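PDB 3DFZ: precorrin-2 dehydrogenase from Bacillus megaterium, which catalyses the NAD+-dependent dehydrogenation of precorrin-2 to sirohydrochlorin, a precursor in both siroheme synthesis and the anaerobic route to adenosylcobalamin. Local coordinates for residues E67-E72 with V79-V84; T44-G49 with N119-F124. All blocks are in the same frame, centred on the assembly; numbering follows the deposited sequence.

Interaction 1 of 2, residues E67-E72 with V79-V84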
loop_
_atom_site.group_PDB
_atom_site.type_symbol
_atom_site.label_atom_id
_atom_site.label_comp_id
_atom_site.label_asym_id
_atom_site.label_seq_id
_atom_site.Cartn_x
_atom_site.Cartn_y
_atom_site.Cartn_z
ATOM N N GLU B 67 7.604 -25.171 -6.620
ATOM C CA GLU B 67 7.407 -23.946 -7.387
ATOM C C GLU B 67 8.593 -22.992 -7.240
ATOM O O GLU B 67 9.027 -22.407 -8.222
ATOM C CB GLU B 67 6.084 -23.266 -7.012
ATOM C CG GLU B 67 5.656 -23.487 -5.573
ATOM C CD GLU B 67 4.461 -24.420 -5.432
ATOM O OE1 GLU B 67 3.411 -24.152 -6.054
ATOM O OE2 GLU B 67 4.567 -25.414 -4.687
ATOM N N ILE B 68 9.118 -22.843 -6.023
ATOM C CA ILE B 68 10.374 -22.133 -5.832
ATOM C C ILE B 68 11.505 -22.797 -6.657
ATOM O O ILE B 68 12.261 -22.114 -7.349
ATOM C CB ILE B 68 10.738 -21.953 -4.330
ATOM C CG1 ILE B 68 9.625 -21.180 -3.596
ATOM C CG2 ILE B 68 12.060 -21.202 -4.179
ATOM C CD1 ILE B 68 9.698 -21.219 -2.050
ATOM N N ASN B 69 11.574 -24.128 -6.608
ATOM C CA ASN B 69 12.500 -24.896 -7.439
ATOM C C ASN B 69 12.391 -24.600 -8.918
ATOM O O ASN B 69 13.407 -24.398 -9.582
ATOM C CB ASN B 69 12.338 -26.396 -7.185
ATOM C CG ASN B 69 13.220 -26.880 -6.078
ATOM O OD1 ASN B 69 14.423 -26.948 -6.248
ATOM N ND2 ASN B 69 12.637 -27.215 -4.926
ATOM N N GLU B 70 11.164 -24.565 -9.429
ATOM C CA GLU B 70 10.910 -24.250 -10.842
ATOM C C GLU B 70 11.334 -22.813 -11.196
ATOM O O GLU B 70 11.895 -22.582 -12.276
ATOM C CB GLU B 70 9.441 -24.501 -11.194
ATOM C CG GLU B 70 9.023 -24.210 -12.654
ATOM C CD GLU B 70 9.807 -24.976 -13.750
ATOM O OE1 GLU B 70 10.694 -25.822 -13.456
ATOM O OE2 GLU B 70 9.522 -24.710 -14.942
ATOM N N TRP B 71 11.060 -21.870 -10.293
ATOM C CA TRP B 71 11.501 -20.483 -10.435
ATOM C C TRP B 71 13.033 -20.346 -10.382
ATOM O O TRP B 71 13.615 -19.580 -11.136
ATOM C CB TRP B 71 10.860 -19.595 -9.357
ATOM C CG TRP B 71 9.362 -19.428 -9.499
ATOM C CD1 TRP B 71 8.650 -19.346 -10.661
ATOM C CD2 TRP B 71 8.409 -19.291 -8.433
ATOM N NE1 TRP B 71 7.315 -19.169 -10.388
ATOM C CE2 TRP B 71 7.136 -19.132 -9.030
ATOM C CE3 TRP B 71 8.508 -19.273 -7.032
ATOM C CZ2 TRP B 71 5.957 -18.972 -8.271
ATOM C CZ3 TRP B 71 7.332 -19.108 -6.274
ATOM C CH2 TRP B 71 6.079 -18.969 -6.901
ATOM N N GLU B 72 13.662 -21.091 -9.484
ATOM C CA GLU B 72 15.117 -21.183 -9.432
ATOM C C GLU B 72 15.677 -21.734 -10.750
ATOM O O GLU B 72 16.600 -21.147 -11.331
ATOM C CB GLU B 72 15.545 -22.073 -8.257
ATOM C CG GLU B 72 17.001 -21.895 -7.843
ATOM C CD GLU B 72 17.663 -23.200 -7.382
ATOM O OE1 GLU B 72 17.085 -24.312 -7.614
ATOM O OE2 GLU B 72 18.779 -23.088 -6.813
ATOM N N VAL B 79 18.372 -19.634 -4.580
ATOM C CA VAL B 79 18.076 -20.389 -3.369
ATOM C C VAL B 79 19.367 -20.669 -2.551
ATOM O O VAL B 79 20.426 -20.987 -3.111
ATOM C CB VAL B 79 17.343 -21.736 -3.697
ATOM C CG1 VAL B 79 16.976 -22.488 -2.422
ATOM C CG2 VAL B 79 16.083 -21.487 -4.505
ATOM N N LYS B 80 19.252 -20.499 -1.235
ATOM C CA LYS B 80 20.294 -20.808 -0.253
ATOM C C LYS B 80 19.695 -21.927 0.609
ATOM O O LYS B 80 18.768 -21.688 1.388
ATOM C CB LYS B 80 20.604 -19.541 0.551
ATOM C CG LYS B 80 21.834 -19.528 1.447
ATOM C CD LYS B 80 22.623 -18.229 1.120
ATOM C CE LYS B 80 23.582 -17.727 2.223
ATOM N NZ LYS B 80 24.787 -18.586 2.491
ATOM N N ARG B 81 20.179 -23.155 0.421
ATOM C CA ARG B 81 19.563 -24.337 1.051
ATOM C C ARG B 81 20.142 -24.647 2.416
ATOM O O ARG B 81 20.987 -25.512 2.567
ATOM C CB ARG B 81 19.634 -25.567 0.139
ATOM C CG ARG B 81 18.481 -25.650 -0.807
ATOM C CD ARG B 81 18.766 -26.519 -2.020
ATOM N NE ARG B 81 17.646 -26.470 -2.968
ATOM C CZ ARG B 81 17.674 -25.858 -4.151
ATOM N NH1 ARG B 81 18.769 -25.245 -4.569
ATOM N NH2 ARG B 81 16.605 -25.878 -4.931
ATOM N N LYS B 82 19.644 -23.924 3.402
ATOM C CA LYS B 82 20.137 -23.944 4.764
ATOM C C LYS B 82 19.191 -23.060 5.602
ATOM O O LYS B 82 18.308 -22.376 5.058
ATOM C CB LYS B 82 21.576 -23.407 4.822
ATOM C CG LYS B 82 21.744 -21.973 4.337
ATOM C CD LYS B 82 23.080 -21.410 4.780
ATOM C CE LYS B 82 22.947 -19.942 5.176
ATOM N NZ LYS B 82 23.834 -19.572 6.333
ATOM N N LYS B 83 19.387 -23.063 6.919
ATOM C CA LYS B 83 18.682 -22.137 7.775
ATOM C C LYS B 83 19.426 -20.810 7.726
ATOM O O LYS B 83 20.626 -20.774 7.464
ATOM C CB LYS B 83 18.592 -22.664 9.214
ATOM C CG LYS B 83 17.817 -23.987 9.376
ATOM C CD LYS B 83 17.137 -24.121 10.757
ATOM C CE LYS B 83 18.117 -24.050 11.947
ATOM N NZ LYS B 83 17.423 -24.265 13.273
ATOM N N VAL B 84 18.697 -19.733 7.991
ATOM C CA VAL B 84 19.211 -18.361 7.979
ATOM C C VAL B 84 20.215 -18.107 9.098
ATOM O O VAL B 84 20.064 -18.599 10.217
ATOM C CB VAL B 84 18.048 -17.372 8.162
ATOM C CG1 VAL B 84 18.353 -16.028 7.502
ATOM C CG2 VAL B 84 16.778 -17.983 7.602
#

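Interaction 2 of 2, residues T44-G49 with N119-F124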
loop_
_atom_site.group_PDB
_atom_site.type_symbol
_atom_site.label_atom_id
_atom_site.label_comp_id
_atom_site.label_asym_id
_atom_site.label_seq_id
_atom_site.Cartn_x
_atom_site.Cartn_y
_atom_site.Cartn_z
ATOM N N THR B 44 6.158 -19.097 -0.821
ATOM C CA THR B 44 5.798 -19.258 -2.225
ATOM C C THR B 44 4.781 -18.200 -2.672
ATOM O O THR B 44 4.968 -17.540 -3.712
ATOM C CB THR B 44 5.220 -20.664 -2.468
ATOM O OG1 THR B 44 6.180 -21.637 -2.062
ATOM C CG2 THR B 44 4.861 -20.884 -3.928
ATOM N N ARG B 45 3.721 -18.039 -1.876
ATOM C CA ARG B 45 2.662 -17.076 -2.161
ATOM C C ARG B 45 3.238 -15.657 -2.190
ATOM O O ARG B 45 2.957 -14.898 -3.125
ATOM C CB ARG B 45 1.516 -17.244 -1.146
ATOM C CG ARG B 45 0.631 -16.020 -0.894
ATOM C CD ARG B 45 -0.846 -16.377 -0.549
ATOM N NE ARG B 45 -1.037 -17.699 0.065
ATOM C CZ ARG B 45 -1.041 -17.945 1.378
ATOM N NH1 ARG B 45 -0.851 -16.965 2.265
ATOM N NH2 ARG B 45 -1.227 -19.189 1.808
ATOM N N ARG B 46 4.072 -15.320 -1.198
ATOM C CA ARG B 46 4.722 -14.010 -1.143
ATOM C C ARG B 46 5.597 -13.700 -2.380
ATOM O O ARG B 46 5.479 -12.623 -2.952
ATOM C CB ARG B 46 5.541 -13.851 0.148
ATOM C CG ARG B 46 4.728 -13.716 1.433
ATOM C CD ARG B 46 3.950 -12.381 1.492
ATOM N NE ARG B 46 3.282 -12.142 2.784
ATOM C CZ ARG B 46 2.098 -12.639 3.136
ATOM N NH1 ARG B 46 1.427 -13.426 2.306
ATOM N NH2 ARG B 46 1.588 -12.353 4.331
ATOM N N ILE B 47 6.451 -14.654 -2.774
ATOM C CA ILE B 47 7.367 -14.537 -3.929
ATOM C C ILE B 47 6.614 -14.305 -5.238
ATOM O O ILE B 47 6.987 -13.435 -6.023
ATOM C CB ILE B 47 8.295 -15.794 -4.071
ATOM C CG1 ILE B 47 9.314 -15.855 -2.929
ATOM C CG2 ILE B 47 9.008 -15.808 -5.424
ATOM C CD1 ILE B 47 9.724 -17.273 -2.535
ATOM N N LYS B 48 5.559 -15.084 -5.465
ATOM C CA LYS B 48 4.647 -14.853 -6.587
ATOM C C LYS B 48 4.356 -13.377 -6.794
ATOM O O LYS B 48 4.396 -12.901 -7.917
ATOM C CB LYS B 48 3.336 -15.608 -6.390
ATOM C CG LYS B 48 3.173 -16.796 -7.310
ATOM C CD LYS B 48 2.435 -17.943 -6.599
ATOM C CE LYS B 48 2.205 -19.155 -7.518
ATOM N NZ LYS B 48 1.865 -20.402 -6.745
ATOM N N GLY B 49 4.080 -12.669 -5.699
ATOM C CA GLY B 49 3.761 -11.240 -5.701
ATOM C C GLY B 49 4.811 -10.334 -6.297
ATOM O O GLY B 49 4.476 -9.319 -6.914
ATOM N N ASN B 119 8.687 -7.744 6.255
ATOM C CA ASN B 119 7.347 -8.256 6.350
ATOM C C ASN B 119 7.370 -9.509 7.210
ATOM O O ASN B 119 8.038 -10.489 6.893
ATOM C CB ASN B 119 6.788 -8.541 4.950
ATOM C CG ASN B 119 5.447 -9.236 4.996
ATOM O OD1 ASN B 119 5.309 -10.319 4.468
ATOM N ND2 ASN B 119 4.460 -8.628 5.653
ATOM N N MET B 120 6.690 -9.453 8.340
ATOM C CA MET B 120 6.642 -10.608 9.224
ATOM C C MET B 120 5.343 -11.305 8.898
ATOM O O MET B 120 4.327 -11.098 9.565
ATOM C CB MET B 120 6.691 -10.171 10.688
ATOM C CG MET B 120 7.952 -9.406 11.047
ATOM S SD MET B 120 9.327 -10.530 11.343
ATOM C CE MET B 120 10.615 -9.338 11.703
ATOM N N ALA B 121 5.383 -12.087 7.823
ATOM C CA ALA B 121 4.193 -12.702 7.239
ATOM C C ALA B 121 3.570 -13.696 8.201
ATOM O O ALA B 121 2.338 -13.783 8.323
ATOM C CB ALA B 121 4.549 -13.370 5.910
ATOM N N SER B 122 4.443 -14.401 8.919
ATOM C CA SER B 122 4.051 -15.503 9.795
ATOM C C SER B 122 3.567 -15.012 11.151
ATOM O O SER B 122 3.650 -15.750 12.132
ATOM C CB SER B 122 5.215 -16.502 9.967
ATOM O OG SER B 122 5.545 -17.161 8.749
ATOM N N SER B 123 3.082 -13.761 11.198
ATOM C CA SER B 123 2.422 -13.174 12.373
ATOM C C SER B 123 3.258 -13.362 13.659
ATOM O O SER B 123 4.472 -13.621 13.558
ATOM C CB SER B 123 0.996 -13.750 12.512
ATOM O OG SER B 123 1.009 -15.113 12.935
ATOM N N PHE B 124 2.674 -13.178 14.855
ATOM C CA PHE B 124 1.386 -12.509 15.068
ATOM C C PHE B 124 1.641 -11.007 15.005
ATOM O O PHE B 124 0.876 -10.258 14.381
ATOM C CB PHE B 124 0.776 -12.909 16.421
ATOM C CG PHE B 124 -0.428 -12.088 16.824
ATOM C CD1 PHE B 124 -1.692 -12.365 16.300
ATOM C CD2 PHE B 124 -0.302 -11.048 17.743
ATOM C CE1 PHE B 124 -2.811 -11.608 16.679
ATOM C CE2 PHE B 124 -1.417 -10.285 18.127
ATOM C CZ PHE B 124 -2.672 -10.568 17.592
#

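Interaction 1 of 2, residues E67-E72 with V79-V84
Glu72 and Val79 bring the two backbones nearest, their CA atoms 6.8 Å apart, where helix 66-73 is followed by strand 77-80. This is the second half of a beta-alpha-beta unit in the Rossmann-type NAD domain: strand 56-60 leads into the helix, and the chain returns as 77-80, an outermost strand of the parallel sheet. With CG anti to the backbone N (chi1 -162°) and a chain bent at chi2, Glu72 lays its aliphatic stem across Val79 and brings its carboxylate to Arg81. The CG2 methyl of Val79 rests 3.5 Å from Glu72 CG and meets Ile68 CG2 at 4.0 Å; Ile68 carries the apolar layer inward to Val59. Further out, Arg81 turns back over Val79 with an extended chain. Its guanidinium grips Glu72 end-on in a salt bridge, Arg81 NH2 to Glu72 OE1 at 3.1 Å and Arg81 NH1 to Glu72 OE2 at 3.1 Å. The carboxylate is twisted 55° from the guanidinium, and both nitrogens approach from above its plane. An alanine in place of Glu72 would probably leave the Arg81 charge without its mate and thin the cover over Val79 CG2. At the guanidinium edge, Asn69 OD1 lies 2.8 Å from Arg81 NH2, while Asn69 ND2 bonds to Ser65 O. Val79 CG1 lies over the centre of one face of the Arg81 guanidinium, 3.8 Å from its plane.

Interaction 2 of 2, residues T44-G49 with N119-F124
Arg46 reaches Asn119 and Ala121 from helix 41-50 because its CG stands anti to the carbonyl carbon (chi1 -70°) and its chain then bends at chi2. From the other side, Asn119 sets its CG anti to the backbone N (chi1 173°), which presents OD1 to the arginine. NE of Arg46 donates to OD1 of Asn119 over 3.2 Å. The hydrogen bond is fairly straight, 162° at the hydrogen; OD1 lies in the guanidinium plane, whereas NE stands somewhat out of the carbonyl plane of the amide. Farther along the guanidinium, NH2 of Arg46 comes 3.5 Å from the CB methyl of Ala121, where the chain enters a type I turn from Met120 to Ser123. This is the C-terminal end of the outermost strand 117-120 of the Rossmann-type sheet, and helix 41-50 follows what looks like the glycine-rich turn of that fold; Ala121 also touches Ile42, an NAD+ site residue by similarity. ND2 of Asn119 bonds to Ile129 O. The buried amide thus accepts from the helix and donates to strand 129-137, and between these segments the guanidinium meets a neutral oxygen through one hydrogen bond, a charge-to-dipole contact rather than a salt bridge.

Both interactions tie a helix to an outermost strand of the same parallel sheet, but at opposite borders: interaction 1 at 77-80, interaction 2 at 117-120. Interaction 1 is local and lies at the surface, where a doubly bonded ion pair roofs a small apolar layer. Interaction 2 joins parts far apart in sequence, is partly buried nearer the centre of the chain, and relies on one charge-to-neutral hydrogen bond plus a methyl contact. Their helices also meet directly: Trp71 CH2 lies 3.7 Å from Lys48 CG, and Ile68 and Trp71 both touch Thr44, so helices 41-50 and 66-73 pack against each other between the two contacts.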